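Local coordinates for DUF985 domain-containing protein (Shewanella oneidensis, PDB 1YUD), which is of unknown function but belongs to the cupin superfamily, whose members share a beta-barrel fold, at residues D16-L21 / Y53-T58; T82-S87 / L92-L97. All coordinates share one frame; numbering follows the deposited sequence.

Overall arrangement
Contact 1 and contact 2 lie on opposite sides of the chain's centre, their own centres about 22 Å apart, and they hold different elements together. Contact 1 lays helix 14-20 and the residue after it on strand 50-57 of the six-strand antiparallel sheet; it is buried and made by side-chain packing, one part of it a CH-pi contact, with no hydrogen bond across it. Contact 2 joins the two strands of a beta hairpin, 81-86 and 92-97, in the other sheet; only partly buried, it relies on backbone hydrogen bonds, with side chains packed on both faces. The second subunit reaches residues of contact 1, whereas no other protein chain of the assembly touches contact 2.

Contact 1: D16-L21 / Y53-T58; sequences DFIKFL and YFLLRT
Tyr53 offers one face of its ring to Leu21, the residue that follows the last turn of helix 14-20. Leu21 CD1 stands 3.8 Å from the Tyr53 ring centroid, a CH-pi contact over the face. It lies 19° off the ring normal, displaced toward the rim. The other methyl, Leu21 CD2, reaches the phenol end, 3.7 Å from Tyr53 CZ, so the fork of the leucine spans the ring and the two side chains cross at about a right angle. With an alanine in place of Tyr53 the ring is gone, and both Leu21 methyls are likely to face a gap where its surface had been. In this cupin-family chain the helix packs across one face of the antiparallel sheet: Phe17 and Leu21 also touch Leu128 on the neighbouring strand 126-133, and Leu101 of the second subunit packs on both. Two residues along, Leu55 points back at the helix. Its fork reaches two helix residues because chi1 (-176°) turns CG away from the backbone N: CD1 lies 3.6 Å from Phe17 CB, while CD2 lies 4.2 Å from Ile18 CG2. The Phe17 side chain starts toward the strand but its ring turns off from it, leaving CB as the point of closest touch.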
# COMPACT_ATOMS: atom_id res chain seq x y z
N ASP A 16 17.37 10.69 2.23
CA ASP A 16 16.28 11.52 2.71
C ASP A 16 15.20 10.65 3.32
O ASP A 16 14.68 10.95 4.40
CB ASP A 16 15.67 12.33 1.56
CG ASP A 16 16.66 13.30 0.96
OD1 ASP A 16 17.80 12.88 0.67
OD2 ASP A 16 16.29 14.47 0.78
N PHE A 17 14.87 9.57 2.62
CA PHE A 17 13.85 8.64 3.07
C PHE A 17 14.21 7.94 4.36
O PHE A 17 13.44 7.95 5.31
CB PHE A 17 13.54 7.61 1.97
CG PHE A 17 12.62 8.14 0.91
CD1 PHE A 17 13.03 8.20 -0.42
CD2 PHE A 17 11.35 8.61 1.25
CE1 PHE A 17 12.18 8.74 -1.40
CE2 PHE A 17 10.50 9.14 0.28
CZ PHE A 17 10.92 9.21 -1.04
N ILE A 18 15.39 7.32 4.40
CA ILE A 18 15.78 6.62 5.61
C ILE A 18 15.75 7.59 6.80
O ILE A 18 15.40 7.19 7.92
CB ILE A 18 17.19 5.98 5.47
CG1 ILE A 18 18.24 7.04 5.15
CG2 ILE A 18 17.18 4.94 4.38
CD1 ILE A 18 18.87 7.67 6.39
N LYS A 19 16.09 8.85 6.54
CA LYS A 19 16.12 9.87 7.59
C LYS A 19 14.73 10.32 8.03
O LYS A 19 14.35 10.12 9.18
CB LYS A 19 16.91 11.09 7.13
CG LYS A 19 17.07 12.15 8.22
CD LYS A 19 17.47 13.50 7.64
CE LYS A 19 17.45 14.60 8.71
NZ LYS A 19 17.65 15.96 8.13
N PHE A 20 13.98 10.93 7.12
CA PHE A 20 12.64 11.41 7.44
C PHE A 20 11.71 10.31 7.93
O PHE A 20 10.90 10.54 8.82
CB PHE A 20 12.02 12.08 6.23
CG PHE A 20 12.61 13.41 5.92
CD1 PHE A 20 12.56 14.44 6.86
CD2 PHE A 20 13.23 13.65 4.69
CE1 PHE A 20 13.11 15.69 6.58
CE2 PHE A 20 13.79 14.89 4.40
CZ PHE A 20 13.73 15.91 5.35
N LEU A 21 11.81 9.13 7.33
CA LEU A 21 10.96 8.01 7.73
C LEU A 21 11.61 7.16 8.82
O LEU A 21 11.03 6.18 9.27
CB LEU A 21 10.61 7.15 6.52
CG LEU A 21 9.88 7.81 5.34
CD1 LEU A 21 9.65 6.78 4.24
CD2 LEU A 21 8.55 8.39 5.81
N TYR A 53 7.46 0.64 6.05
CA TYR A 53 8.04 1.24 4.88
C TYR A 53 9.17 0.23 4.60
O TYR A 53 9.40 -0.66 5.42
CB TYR A 53 8.60 2.60 5.24
CG TYR A 53 7.58 3.70 5.33
CD1 TYR A 53 7.08 4.31 4.18
CD2 TYR A 53 7.16 4.20 6.56
CE1 TYR A 53 6.20 5.39 4.24
CE2 TYR A 53 6.29 5.29 6.64
CZ TYR A 53 5.82 5.87 5.48
OH TYR A 53 4.99 6.97 5.52
N PHE A 54 9.84 0.33 3.46
CA PHE A 54 10.93 -0.60 3.17
C PHE A 54 11.72 -0.08 1.98
O PHE A 54 11.22 -0.05 0.86
CB PHE A 54 10.39 -2.00 2.88
CG PHE A 54 11.45 -3.05 2.77
CD1 PHE A 54 12.08 -3.32 1.55
CD2 PHE A 54 11.83 -3.80 3.87
CE1 PHE A 54 13.05 -4.32 1.44
CE2 PHE A 54 12.81 -4.80 3.77
CZ PHE A 54 13.42 -5.06 2.55
N LEU A 55 12.96 0.31 2.25
CA LEU A 55 13.79 0.88 1.21
C LEU A 55 14.91 -0.02 0.72
O LEU A 55 15.38 -0.90 1.43
CB LEU A 55 14.36 2.21 1.71
CG LEU A 55 15.18 2.97 0.68
CD1 LEU A 55 14.88 4.46 0.78
CD2 LEU A 55 16.66 2.66 0.89
N LEU A 56 15.33 0.21 -0.52
CA LEU A 56 16.39 -0.58 -1.11
C LEU A 56 17.37 0.31 -1.88
O LEU A 56 16.96 1.12 -2.73
CB LEU A 56 15.79 -1.61 -2.07
CG LEU A 56 16.34 -3.02 -1.95
CD1 LEU A 56 15.80 -3.69 -0.68
CD2 LEU A 56 15.95 -3.80 -3.18
N ARG A 57 18.66 0.16 -1.57
CA ARG A 57 19.73 0.90 -2.24
C ARG A 57 20.59 -0.06 -3.04
O ARG A 57 20.63 -1.26 -2.75
CB ARG A 57 20.62 1.63 -1.24
CG ARG A 57 19.95 2.77 -0.50
CD ARG A 57 20.91 3.41 0.49
NE ARG A 57 21.66 2.41 1.25
CZ ARG A 57 22.36 2.66 2.35
NH1 ARG A 57 23.01 1.67 2.96
NH2 ARG A 57 22.40 3.89 2.84
N THR A 58 21.29 0.49 -4.02
CA THR A 58 22.16 -0.28 -4.91
C THR A 58 23.01 -1.38 -4.27
O THR A 58 23.51 -2.27 -4.98
CB THR A 58 23.09 0.64 -5.70
OG1 THR A 58 22.32 1.65 -6.35
CG2 THR A 58 23.84 -0.16 -6.74

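Contact 2: T82-S87 / L92-L97; sequences TIYMIS and LTTAQL
Met85, present as selenomethionine, and Thr93 are joined by two backbone hydrogen bonds, as a hydrogen-bonded antiparallel pair. Met85 N donates to Thr93 O at 3.0 Å with an N-H...O angle of 169°, and Thr93 N returns a bond to Met85 O at 2.9 Å. Met85 O also receives the CA-H of Leu92, its carbon 3.2 Å away. Farther from the turn, Ile83 N bonds to Ala95 O at 3.3 Å, and the return bond from Ala95 N to Ile83 O is weak. Strands 81-86 and 92-97 are the arms of a beta hairpin within a mixed sheet of the cupin fold, and their segments 82-86 and 92-97 run at 158° to each other; strand 116-121 flanks 81-86 across from the hairpin partner. Side chains alternate between the two faces. On the one carrying Met85 and Thr93, a chi1 of 75° tucks Thr93 OG1 in between the N and C of its own backbone, which brings it 3.6 Å from Met85 CB. The bent selenomethionine chain then carries CE past the same hydroxyl, and Phe109 and Phe117 also touch this side chain. On the opposite face Leu92 CD1 meets Ile86 CG1 at 3.5 Å, the two side chains meeting at a slant. Farther along, Thr82 and Gln96 run alongside each other in the same direction, with Thr82 CG2 3.4 Å from Gln96 OE1; Asn122 makes weak hydrogen bonds to Thr82 OG1 and to Gln96 NE2. The Thr82 methyl also rests over the rim of one face of the Tyr84 ring.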
# COMPACT_ATOMS: atom_id res chain seq x y z
N THR A 82 11.76 -6.49 -8.36
CA THR A 82 11.48 -7.77 -8.99
C THR A 82 11.35 -8.75 -7.87
O THR A 82 12.28 -8.95 -7.10
CB THR A 82 12.60 -8.19 -9.93
OG1 THR A 82 12.75 -7.19 -10.94
CG2 THR A 82 12.27 -9.52 -10.59
N ILE A 83 10.18 -9.36 -7.76
CA ILE A 83 9.96 -10.31 -6.69
C ILE A 83 10.25 -11.71 -7.21
O ILE A 83 9.57 -12.21 -8.10
CB ILE A 83 8.51 -10.27 -6.20
CG1 ILE A 83 8.04 -8.81 -6.07
CG2 ILE A 83 8.39 -11.00 -4.89
CD1 ILE A 83 8.68 -8.06 -4.95
N TYR A 84 11.27 -12.33 -6.65
CA TYR A 84 11.63 -13.67 -7.04
C TYR A 84 10.99 -14.57 -6.00
O TYR A 84 11.27 -14.45 -4.81
CB TYR A 84 13.15 -13.84 -7.06
CG TYR A 84 13.87 -12.84 -7.95
CD1 TYR A 84 14.00 -11.51 -7.56
CD2 TYR A 84 14.43 -13.22 -9.17
CE1 TYR A 84 14.66 -10.59 -8.36
CE2 TYR A 84 15.09 -12.30 -9.98
CZ TYR A 84 15.21 -10.98 -9.57
OH TYR A 84 15.88 -10.05 -10.36
N MSE A 85 10.11 -15.46 -6.45
CA MSE A 85 9.40 -16.37 -5.55
C MSE A 85 9.65 -17.81 -5.95
O MSE A 85 9.72 -18.13 -7.14
CB MSE A 85 7.90 -16.08 -5.59
CG MSE A 85 7.51 -14.67 -5.15
SE MSE A 85 5.93 -14.02 -6.07
CE MSE A 85 4.78 -15.51 -5.61
N ILE A 86 9.77 -18.68 -4.96
CA ILE A 86 10.00 -20.10 -5.17
C ILE A 86 8.91 -20.92 -4.46
O ILE A 86 8.87 -20.98 -3.22
CB ILE A 86 11.41 -20.50 -4.64
CG1 ILE A 86 12.49 -19.75 -5.41
CG2 ILE A 86 11.62 -22.00 -4.76
CD1 ILE A 86 13.88 -19.90 -4.84
N SER A 87 8.03 -21.54 -5.25
CA SER A 87 6.92 -22.34 -4.70
C SER A 87 7.47 -23.48 -3.85
O SER A 87 8.60 -23.90 -4.02
CB SER A 87 6.03 -22.92 -5.83
OG SER A 87 6.55 -24.11 -6.42
N LEU A 92 10.15 -21.36 -9.74
CA LEU A 92 10.48 -19.94 -9.66
C LEU A 92 9.61 -19.03 -10.52
O LEU A 92 9.61 -19.16 -11.74
CB LEU A 92 11.95 -19.73 -10.05
CG LEU A 92 12.57 -18.34 -9.89
CD1 LEU A 92 12.86 -18.09 -8.43
CD2 LEU A 92 13.85 -18.25 -10.69
N THR A 93 8.90 -18.11 -9.88
CA THR A 93 8.04 -17.15 -10.60
C THR A 93 8.55 -15.72 -10.33
O THR A 93 9.19 -15.47 -9.30
CB THR A 93 6.56 -17.26 -10.16
OG1 THR A 93 6.40 -16.65 -8.86
CG2 THR A 93 6.14 -18.72 -10.07
N THR A 94 8.26 -14.80 -11.24
CA THR A 94 8.71 -13.43 -11.05
C THR A 94 7.60 -12.44 -11.34
O THR A 94 6.65 -12.76 -12.03
CB THR A 94 9.90 -13.11 -11.96
OG1 THR A 94 9.49 -13.15 -13.33
CG2 THR A 94 11.01 -14.12 -11.74
N ALA A 95 7.74 -11.22 -10.82
CA ALA A 95 6.74 -10.18 -11.04
C ALA A 95 7.42 -8.83 -11.09
O ALA A 95 8.45 -8.63 -10.46
CB ALA A 95 5.74 -10.22 -9.90
N GLN A 96 6.86 -7.88 -11.83
CA GLN A 96 7.49 -6.57 -11.93
C GLN A 96 6.76 -5.44 -11.21
O GLN A 96 5.79 -4.89 -11.73
CB GLN A 96 7.65 -6.16 -13.40
CG GLN A 96 8.53 -7.09 -14.20
CD GLN A 96 9.90 -7.23 -13.60
OE1 GLN A 96 10.25 -8.28 -13.04
NE2 GLN A 96 10.70 -6.16 -13.70
N LEU A 97 7.25 -5.09 -10.03
CA LEU A 97 6.64 -4.00 -9.26
C LEU A 97 7.21 -2.71 -9.81
O LEU A 97 8.37 -2.69 -10.21
CB LEU A 97 7.00 -4.13 -7.77
CG LEU A 97 5.97 -3.59 -6.79
CD1 LEU A 97 4.62 -4.30 -7.01
CD2 LEU A 97 6.47 -3.80 -5.36